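Local structure of carbohydrate binding module family 33 and 10 domain protein (Teredinibacter turnerae, 6RW7) at residues A[99-102]-A[103-106]. The protein is an AA10 lytic polysaccharide monooxygenase, here without the rest of its longer chain, that binds copper and probably acts on cellulose by oxidising its chains. Sequence-based numbering, arbitrary orientation.
Sequences VWDI and SYGP. With CU (copper (II) ion), chain C.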
ATOM      1  N   VAL A  99       6.388   0.934  -7.635  1.00 10.48           N
ATOM      2  CA  VAL A  99       5.693   1.726  -8.678  1.00 10.54           C
ATOM      3  C   VAL A  99       4.315   2.085  -8.139  1.00 10.42           C
ATOM      4  O   VAL A  99       3.454   1.165  -7.962  1.00 10.66           O
ATOM      5  CB  VAL A  99       5.599   0.941  -9.988  1.00 11.37           C
ATOM      6  CG1 VAL A  99       4.893   1.778 -11.039  1.00 11.48           C
ATOM      7  CG2 VAL A  99       6.969   0.480 -10.488  1.00 12.09           C
ATOM      8  N   TRP A 100       4.106   3.367  -7.886  1.00  9.39           N
ATOM      9  CA  TRP A 100       2.749   3.890  -7.601  1.00  9.93           C
ATOM     10  C   TRP A 100       2.092   4.196  -8.938  1.00 10.14           C
ATOM     11  O   TRP A 100       2.655   4.993  -9.718  1.00 10.13           O
ATOM     12  CB  TRP A 100       2.798   5.136  -6.740  1.00  9.61           C
ATOM     13  CG  TRP A 100       3.022   4.879  -5.284  1.00  9.51           C
ATOM     14  CD1 TRP A 100       4.189   4.612  -4.628  1.00  9.58           C
ATOM     15  CD2 TRP A 100       1.995   4.831  -4.297  1.00  9.34           C
ATOM     16  NE1 TRP A 100       3.954   4.437  -3.292  1.00  9.51           N
ATOM     17  CE2 TRP A 100       2.619   4.597  -3.056  1.00  9.05           C
ATOM     18  CE3 TRP A 100       0.614   5.010  -4.337  1.00  9.20           C
ATOM     19  CZ2 TRP A 100       1.891   4.516  -1.869  1.00  9.38           C
ATOM     20  CZ3 TRP A 100      -0.105   4.926  -3.160  1.00  9.53           C
ATOM     21  CH2 TRP A 100       0.528   4.661  -1.949  1.00  9.73           C
ATOM     22  N   ASP A 101       0.899   3.662  -9.168  1.00 10.59           N
ATOM     23  CA  ASP A 101       0.047   4.119 -10.279  1.00 11.06           C
ATOM     24  C   ASP A 101      -0.787   5.281  -9.770  1.00 11.25           C
ATOM     25  O   ASP A 101      -1.534   5.096  -8.796  1.00 11.56           O
ATOM     26  CB  ASP A 101      -0.895   3.044 -10.819  1.00 12.47           C
ATOM     27  CG  ASP A 101      -1.730   3.631 -11.945  1.00 14.28           C
ATOM     28  OD1 ASP A 101      -2.719   4.287 -11.654  1.00 17.66           O
ATOM     29  OD2 ASP A 101      -1.322   3.524 -13.082  1.00 18.90           O
ATOM     30  N   ILE A 102      -0.652   6.442 -10.388  1.00 11.02           N
ATOM     31  CA  ILE A 102      -1.444   7.642  -9.999  1.00 11.12           C
ATOM     32  C   ILE A 102      -2.293   8.098 -11.196  1.00 10.96           C
ATOM     33  O   ILE A 102      -2.779   9.220 -11.175  1.00 11.22           O
ATOM     34  CB  ILE A 102      -0.525   8.738  -9.397  1.00 11.22           C
ATOM     35  CG1 ILE A 102       0.383   9.423 -10.428  1.00 11.89           C
ATOM     36  CG2 ILE A 102       0.295   8.183  -8.236  1.00 10.95           C
ATOM     37  CD1 ILE A 102       1.043  10.672  -9.875  1.00 12.56           C
ATOM     38  N   SER A 103      -2.592   7.186 -12.120  1.00 11.36           N
ATOM     39  CA  SER A 103      -3.333   7.506 -13.367  1.00 12.12           C
ATOM     40  C   SER A 103      -4.721   8.087 -13.047  1.00 12.36           C
ATOM     41  O   SER A 103      -5.166   8.995 -13.772  1.00 12.40           O
ATOM     42  CB  SER A 103      -3.440   6.311 -14.261  1.00 13.81           C
ATOM     43  OG  SER A 103      -4.192   5.296 -13.639  1.00 17.23           O
ATOM     44  N   TYR A 104      -5.394   7.613 -12.003  1.00 11.15           N
ATOM     45  CA  TYR A 104      -6.776   8.069 -11.683  1.00 11.22           C
ATOM     46  C   TYR A 104      -6.769   9.440 -11.010  1.00 12.26           C
ATOM     47  O   TYR A 104      -7.847   9.998 -10.812  1.00 15.15           O
ATOM     48  CB  TYR A 104      -7.498   7.054 -10.800  1.00 11.44           C
ATOM     49  CG  TYR A 104      -7.728   5.756 -11.512  1.00 11.24           C
ATOM     50  CD1 TYR A 104      -8.647   5.650 -12.548  1.00 11.86           C
ATOM     51  CD2 TYR A 104      -6.984   4.635 -11.189  1.00 12.35           C
ATOM     52  CE1 TYR A 104      -8.833   4.455 -13.225  1.00 12.48           C
ATOM     53  CE2 TYR A 104      -7.159   3.430 -11.846  1.00 12.53           C
ATOM     54  CZ  TYR A 104      -8.087   3.343 -12.873  1.00 12.52           C
ATOM     55  OH  TYR A 104      -8.240   2.145 -13.504  1.00 14.63           O
ATOM     56  N   GLY A 105      -5.610   9.963 -10.639  1.00 12.19           N
ATOM     57  CA  GLY A 105      -5.494  11.305 -10.050  1.00 12.86           C
ATOM     58  C   GLY A 105      -4.032  11.703 -10.001  1.00 12.66           C
ATOM     59  O   GLY A 105      -3.370  11.516  -8.976  1.00 12.19           O
ATOM     60  N   PRO A 106      -3.449  12.136 -11.141  1.00 12.64           N
ATOM     61  CA  PRO A 106      -1.998  12.235 -11.264  1.00 12.27           C
ATOM     62  C   PRO A 106      -1.447  13.547 -10.697  1.00 12.19           C
ATOM     63  O   PRO A 106      -0.967  14.424 -11.422  1.00 13.24           O
ATOM     64  CB  PRO A 106      -1.791  12.058 -12.769  1.00 13.57           C
ATOM     65  CG  PRO A 106      -3.011  12.732 -13.362  1.00 13.77           C
ATOM     66  CD  PRO A 106      -4.137  12.343 -12.423  1.00 13.60           C
TER
HETATM   67 CU    CU C 302       0.001   1.833 -14.349  1.00 15.56          CU
HETATM   68  O   HOH W   1      -4.389   5.850  -9.818  1.00 11.02           O
HETATM   69  O   HOH W   2      -0.277   3.182 -16.046  1.00 35.06           O
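Asp101, the last residue of strand 96-101, divides the work of its carboxylate between the turn that follows and a metal. OD1 accepts two bonds from Ser103: the hydroxyl OG comes in on the syn lone pair at 2.7 Å, while the backbone N of Ser103, 2.9 Å from OD1, donates from above the carboxylate plane. An aspartate suits this place because its short side chain reaches forward along the chain to the amide two residues ahead, an Asx turn, leaving OD2 for the copper(II) ion, 2.5 Å away. With its chi1 of 64° swinging OG back toward Asp101, Ser103 brings hydroxyl and amide to the same oxygen. An alanine here would keep the amide bond but would probably leave OD1 with that amide as its one remaining Ser103 donor and hold the carboxylate's rotation less firmly. Water 1, which accepts from Tyr104 N, probably also donates to OD1, tying the next residue to the carboxylate.

Beyond the Asx turn, a type I beta turn runs from Ile102 to Gly105, closed by Gly105 N on Ile102 O at 3.0 Å. The ring of Pro106 comes round beside the isoleucine, whose CD1 lies 3.7 Å from Pro106 CA, an apolar contact flanking the turn.

Glu5 on strand 3-6 and His165 on strand 165-172 complete the protein's share of this copper(II) site, distinct from the copper(I) site of His1 and His107. Strand 96-101 runs antiparallel between those two strands, and Ile102 packs inward on Ile166, Phe108 and Trp185.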